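Glycerol kinase, putative (Plasmodium falciparum, PDB 2W40) probably catalyses the ATP-dependent phosphorylation of glycerol to sn-glycerol 3-phosphate, the single step by which the glycerol kinase pathway degrades glycerol. Local coordinates at residues 325-329 with 330-334; 51-54 with 55-59; 139-142 with 143-146. All coordinates share one frame; numbering follows the deposited sequence.

Contact 1. Residues 325-329 with 330-334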
# COMPACT_ATOMS: atom_id res chain seq x y z
N LYS C 325 10.75 -1.75 0.03
CA LYS C 325 11.28 -1.01 1.18
C LYS C 325 10.34 -0.93 2.35
O LYS C 325 10.59 -0.19 3.28
CB LYS C 325 11.77 0.42 0.85
CG LYS C 325 12.68 0.57 -0.34
CD LYS C 325 13.87 -0.28 -0.28
CE LYS C 325 14.75 0.09 -1.48
NZ LYS C 325 15.08 -1.06 -2.32
N LEU C 326 9.29 -1.73 2.33
CA LEU C 326 8.37 -1.78 3.42
C LEU C 326 8.89 -2.65 4.57
O LEU C 326 8.43 -2.53 5.69
CB LEU C 326 7.03 -2.26 2.90
CG LEU C 326 6.33 -1.21 2.02
CD1 LEU C 326 5.18 -1.80 1.18
CD2 LEU C 326 5.87 0.03 2.84
N ILE C 327 9.83 -3.56 4.28
CA ILE C 327 10.50 -4.29 5.33
C ILE C 327 11.98 -4.16 4.98
O ILE C 327 12.40 -4.13 3.84
CB ILE C 327 9.93 -5.70 5.48
CG1 ILE C 327 10.28 -6.34 6.84
CG2 ILE C 327 10.34 -6.57 4.32
CD1 ILE C 327 9.74 -7.80 7.05
N ASP C 328 12.79 -4.00 6.01
CA ASP C 328 14.26 -3.93 5.81
C ASP C 328 14.87 -5.35 5.68
O ASP C 328 15.88 -5.50 5.03
CB ASP C 328 14.92 -3.19 7.01
CG ASP C 328 14.54 -1.69 7.08
OD1 ASP C 328 14.06 -1.09 6.10
OD2 ASP C 328 14.75 -1.08 8.14
N ASP C 329 14.28 -6.36 6.35
CA ASP C 329 14.70 -7.76 6.21
C ASP C 329 13.65 -8.73 6.68
O ASP C 329 13.04 -8.52 7.76
CB ASP C 329 15.95 -8.01 7.09
CG ASP C 329 16.67 -9.32 6.73
OD1 ASP C 329 17.50 -9.28 5.78
OD2 ASP C 329 16.33 -10.38 7.34
N PRO C 330 13.49 -9.87 5.97
CA PRO C 330 12.46 -10.83 6.32
C PRO C 330 12.48 -11.33 7.78
O PRO C 330 11.42 -11.71 8.32
CB PRO C 330 12.74 -11.99 5.38
CG PRO C 330 13.45 -11.42 4.26
CD PRO C 330 14.25 -10.32 4.79
N SER C 331 13.69 -11.30 8.37
CA SER C 331 13.95 -11.82 9.71
C SER C 331 13.19 -11.03 10.76
O SER C 331 12.92 -11.51 11.88
CB SER C 331 15.42 -11.66 9.98
OG SER C 331 15.74 -10.27 9.83
N GLU C 332 12.84 -9.82 10.38
CA GLU C 332 12.12 -8.90 11.26
C GLU C 332 10.64 -9.21 11.52
O GLU C 332 10.03 -8.61 12.42
CB GLU C 332 12.15 -7.50 10.62
CG GLU C 332 13.53 -6.91 10.51
CD GLU C 332 13.53 -5.53 9.83
OE1 GLU C 332 12.49 -5.15 9.22
OE2 GLU C 332 14.57 -4.85 9.93
N ALA C 333 10.05 -10.10 10.72
CA ALA C 333 8.66 -10.25 10.71
C ALA C 333 8.14 -10.65 12.12
O ALA C 333 7.04 -10.21 12.52
CB ALA C 333 8.28 -11.27 9.66
N SER C 334 8.93 -11.42 12.92
CA SER C 334 8.46 -11.78 14.26
C SER C 334 8.43 -10.56 15.16
O SER C 334 7.44 -10.27 15.89
CB SER C 334 9.36 -12.88 14.90
OG SER C 334 9.02 -13.17 16.27
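Asp329 turns its carboxylate over the start of the next turn, where Ser331 grips OD2 twice. Backbone N of Ser331 reaches Asp329 OD2 at 3.0 Å and Ser331 OG donates to the same oxygen at 2.6 Å; both meet its anti side but come from opposite faces of the carboxylate plane. With the side-chain oxygen bonded to the amide two residues on, this is an Asx turn. A short acidic side chain suits the role, and the serine hydroxyl, set between its own backbone N and carbonyl carbon (chi1 57°), supplies the second donor. Pro330, between them, has no N-H to satisfy and a fixed phi fitting a first helical turn. Glu332 N closes that turn on Asp329 O at 2.9 Å.

The extended side chain of Glu332 runs back along the loop, sliding past Ile327 in the opposite direction, with OE1 3.5 Å from Ile327 CG1. OE1 also takes a weak bond from Asp328 N. The carboxylates of Asp328 and Glu332 stand 61° apart in plane, OD2 to OE2 4.2 Å; a salt bridge from Arg377 to Asp328 OD1 probably eases their repulsion.

The loop follows helix 315-323, whose Leu321 and Leu322 receive buried Ile327, and leads into helix 333-339; Val381 and Leu385 of helix 377-403 lie against Ile327 and Ala333.

Contact 2. Residues 51-54 with 55-59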
# COMPACT_ATOMS: atom_id res chain seq x y z
N GLU C 51 20.32 -19.87 -15.81
CA GLU C 51 20.78 -19.37 -14.50
C GLU C 51 20.51 -20.42 -13.45
O GLU C 51 21.36 -20.63 -12.59
CB GLU C 51 20.11 -18.07 -14.15
CG GLU C 51 20.53 -17.41 -12.86
CD GLU C 51 19.70 -16.21 -12.45
OE1 GLU C 51 18.66 -15.88 -13.08
OE2 GLU C 51 20.09 -15.63 -11.39
N ILE C 52 19.32 -21.00 -13.43
CA ILE C 52 19.08 -22.05 -12.49
C ILE C 52 20.12 -23.19 -12.59
O ILE C 52 20.58 -23.69 -11.54
CB ILE C 52 17.62 -22.57 -12.66
CG1 ILE C 52 16.65 -21.46 -12.17
CG2 ILE C 52 17.42 -23.94 -11.85
CD1 ILE C 52 15.20 -21.79 -12.46
N MET C 53 20.36 -23.71 -13.79
CA MET C 53 21.33 -24.77 -13.91
C MET C 53 22.73 -24.37 -13.45
O MET C 53 23.44 -25.18 -12.77
CB MET C 53 21.41 -25.31 -15.32
CG MET C 53 20.27 -26.10 -15.74
SD MET C 53 19.81 -27.53 -14.68
CE MET C 53 21.20 -28.47 -14.40
N THR C 54 23.18 -23.19 -13.88
CA THR C 54 24.50 -22.74 -13.48
C THR C 54 24.61 -22.71 -11.95
O THR C 54 25.59 -23.16 -11.34
CB THR C 54 24.75 -21.36 -14.09
OG1 THR C 54 24.75 -21.55 -15.53
CG2 THR C 54 26.10 -20.81 -13.58
N ASN C 55 23.59 -22.15 -11.32
CA ASN C 55 23.56 -22.08 -9.85
C ASN C 55 23.61 -23.49 -9.24
O ASN C 55 24.35 -23.75 -8.29
CB ASN C 55 22.30 -21.38 -9.40
CG ASN C 55 22.36 -19.89 -9.57
OD1 ASN C 55 23.42 -19.35 -10.00
ND2 ASN C 55 21.25 -19.23 -9.35
N LEU C 56 22.84 -24.41 -9.78
CA LEU C 56 22.85 -25.78 -9.34
C LEU C 56 24.21 -26.37 -9.41
O LEU C 56 24.68 -26.94 -8.46
CB LEU C 56 21.83 -26.61 -10.09
CG LEU C 56 21.79 -28.06 -9.55
CD1 LEU C 56 21.49 -28.28 -8.09
CD2 LEU C 56 20.83 -28.91 -10.45
N TYR C 57 24.86 -26.27 -10.58
CA TYR C 57 26.21 -26.89 -10.79
C TYR C 57 27.19 -26.35 -9.77
O TYR C 57 27.93 -27.09 -9.15
CB TYR C 57 26.68 -26.64 -12.21
CG TYR C 57 25.92 -27.43 -13.29
CD1 TYR C 57 25.43 -28.69 -13.05
CD2 TYR C 57 25.71 -26.88 -14.54
CE1 TYR C 57 24.75 -29.42 -14.08
CE2 TYR C 57 25.07 -27.51 -15.53
CZ TYR C 57 24.60 -28.79 -15.34
OH TYR C 57 23.99 -29.44 -16.38
N ASN C 58 27.13 -25.03 -9.58
CA ASN C 58 28.04 -24.35 -8.64
C ASN C 58 27.82 -24.85 -7.21
O ASN C 58 28.77 -25.12 -6.48
CB ASN C 58 27.92 -22.84 -8.87
CG ASN C 58 28.71 -22.35 -10.09
OD1 ASN C 58 29.67 -23.02 -10.54
ND2 ASN C 58 28.33 -21.16 -10.65
N LEU C 59 26.56 -25.06 -6.83
CA LEU C 59 26.23 -25.45 -5.48
C LEU C 59 26.67 -26.92 -5.24
O LEU C 59 27.20 -27.25 -4.20
CB LEU C 59 24.72 -25.36 -5.26
CG LEU C 59 24.15 -23.95 -5.02
CD1 LEU C 59 22.58 -23.90 -5.27
CD2 LEU C 59 24.55 -23.53 -3.53
O HOH W 1 22.30 -16.20 -10.18
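The Tyr57 ring meets Met53 obliquely, the thioether's methyl CE reaching the phenol end at 3.5 Å from CZ. Sulfur SD of Met53 stands 5.5 Å from the centroid of the Tyr57 ring, 28° off the ring normal, a Met-aromatic contact. Bends at both chi2 and chi3 curl the methionine forward, toward the following turn, so that its methyl arrives at the ring; an unbranched, flexible side chain is well suited to this. Met53 CE also lies 4.0 Å from Leu56 CD2, so one tip serves two neighbours of the following turn. His233 stacks on the tyrosine ring, whose OH makes a weak bond to Ser231 OG.

A second pair of flat groups, the Glu51 carboxylate and the Asn55 amide, lie side by side and point the same way, their planes 73° apart. They do not bond directly. A water lies 2.6 Å from Glu51 OE2, hydrogen-bonded to it, and weakly accepts from Asn55 ND2, a bridge that polar groups one turn apart can hold at a partly exposed position. Thr54 and Asn58 also run alongside, methyl CG2 of Thr54 3.7 Å from Asn58 ND2, while the threonine hydroxyl bonds back to Ile50 O.

Beneath these side chains run regular i to i+4 bonds, such as Tyr57 N to Met53 O at 2.8 Å. This part of helix 49-70 turns Ile52, Leu56 and Leu59 onto strand 15-21, Leu59 reaching strand 27-34 as well, and Met53 meets helix 167-176. Linking the hairpin strands to strand 74-83, it is the first helix of the ribonuclease H-like fold shared by the sugar kinase, Hsp70 and actin superfamily.

Contact 3. Residues 139-142 with 143-146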
# COMPACT_ATOMS: atom_id res chain seq x y z
N SER C 139 0.45 -25.88 -15.79
CA SER C 139 1.38 -25.60 -16.90
C SER C 139 0.64 -25.33 -18.23
O SER C 139 1.17 -24.57 -19.08
CB SER C 139 2.32 -26.78 -17.14
OG SER C 139 3.01 -27.11 -15.97
N ALA C 140 -0.51 -26.01 -18.41
CA ALA C 140 -1.09 -26.16 -19.78
C ALA C 140 -1.34 -24.80 -20.47
O ALA C 140 -1.00 -24.65 -21.65
CB ALA C 140 -2.40 -26.91 -19.75
N PHE C 141 -1.93 -23.85 -19.77
CA PHE C 141 -2.21 -22.56 -20.48
C PHE C 141 -0.98 -21.76 -20.79
O PHE C 141 -0.95 -21.02 -21.76
CB PHE C 141 -3.21 -21.66 -19.73
CG PHE C 141 -4.65 -22.09 -19.90
CD1 PHE C 141 -5.38 -21.59 -20.96
CD2 PHE C 141 -5.25 -22.98 -19.04
CE1 PHE C 141 -6.70 -21.95 -21.20
CE2 PHE C 141 -6.58 -23.35 -19.27
CZ PHE C 141 -7.30 -22.82 -20.36
N LYS C 142 0.07 -21.96 -19.99
CA LYS C 142 1.41 -21.39 -20.33
C LYS C 142 2.01 -22.02 -21.58
O LYS C 142 2.59 -21.32 -22.42
CB LYS C 142 2.27 -21.54 -19.10
CG LYS C 142 1.65 -20.60 -18.10
CD LYS C 142 1.20 -21.30 -16.92
CE LYS C 142 2.09 -21.17 -15.77
NZ LYS C 142 1.45 -20.33 -14.78
N ILE C 143 1.83 -23.31 -21.73
CA ILE C 143 2.35 -23.98 -22.88
C ILE C 143 1.56 -23.41 -24.09
O ILE C 143 2.14 -23.14 -25.15
CB ILE C 143 2.10 -25.48 -22.75
CG1 ILE C 143 3.01 -26.11 -21.60
CG2 ILE C 143 2.35 -26.20 -24.09
CD1 ILE C 143 2.52 -27.55 -21.06
N LEU C 144 0.22 -23.37 -23.96
CA LEU C 144 -0.62 -22.82 -25.01
C LEU C 144 -0.21 -21.40 -25.40
O LEU C 144 -0.07 -21.06 -26.60
CB LEU C 144 -2.07 -22.87 -24.62
CG LEU C 144 -3.09 -22.31 -25.68
CD1 LEU C 144 -3.02 -23.03 -27.01
CD2 LEU C 144 -4.52 -22.36 -25.05
N TRP C 145 0.02 -20.56 -24.45
CA TRP C 145 0.46 -19.23 -24.73
C TRP C 145 1.75 -19.23 -25.55
O TRP C 145 1.89 -18.47 -26.53
CB TRP C 145 0.70 -18.46 -23.44
CG TRP C 145 1.00 -17.01 -23.65
CD1 TRP C 145 0.09 -15.98 -23.67
CD2 TRP C 145 2.27 -16.41 -23.86
NE1 TRP C 145 0.76 -14.80 -23.86
CE2 TRP C 145 2.06 -15.03 -24.03
CE3 TRP C 145 3.57 -16.91 -23.97
CZ2 TRP C 145 3.11 -14.15 -24.22
CZ3 TRP C 145 4.60 -16.03 -24.18
CH2 TRP C 145 4.35 -14.67 -24.35
N LEU C 146 2.72 -20.05 -25.16
CA LEU C 146 4.02 -20.17 -25.87
C LEU C 146 3.81 -20.57 -27.35
O LEU C 146 4.39 -19.99 -28.25
CB LEU C 146 4.98 -21.11 -25.14
CG LEU C 146 5.54 -20.48 -23.87
CD1 LEU C 146 6.16 -21.63 -23.01
CD2 LEU C 146 6.52 -19.37 -24.24
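Phe141 partly overlaps Leu144 one turn along the helix, touching it lightly: its ring atom CD1 is 4.2 Å from the leucine methyl CD2, which approaches obliquely. CG of Leu144 stands opposite its backbone N (chi1 -179°), sending the side chain outward, and chi2 turns methyl CD2 to the Phe141 side. Phe141 is also met edge-to-face by Phe117, Phe134 and Phe208, an aromatic cluster for which a large flat side chain is apt.

Ile143 leans the other way. Its CD1 lies 4.0 Å from Ser139 CB, so a methyl rests on the one apolar atom of the serine side chain. The hydroxyl of that buried serine is satisfied by Glu86 O and Asn166 ND2. Lys142 is buried as well; bent at chi2, chi3 and chi4, its chain delivers NZ to the carbonyls of Thr136 and Val104, which would probably offset part of the cost of burying its charge. Leu146 CG sits 3.4 Å from Lys142 O, and its methyl CD2 lies in plane at the edge of the Trp145 indole, which forms a cation-pi contact with Arg109.

Leu144 N bonds Ala140 O at 2.9 Å and Trp145 N bonds Phe141 O at the same length, regular alpha-helical turns. The arrangement is that of a core helix, 140-149, of the N-terminal FGGY kinase domain: Ile143 and Leu146 pack on strand 88-92, Phe141 and Leu144 on helix 111-118.

Depth in the fold orders the three. Contact 3 is buried and joined chiefly by apolar and aromatic side chains, the Ser139 hydroxyl and Lys142 amino group paired with partners beyond the helix. Contact 2, partly buried, divides its chemistry: sulfur and aromatic groups inward, a water bridge on the more open side. Contact 1 lies at the surface, where carboxylates, a serine and a proline shape a turn. Contact 2 sits within one helix and contact 3 on the first turns of another, both in the N-terminal FGGY domain, whereas contact 1 belongs to the C-terminal one, which also holds the ADP-binding residues, Ser334 of contact 1 among them. None touches another.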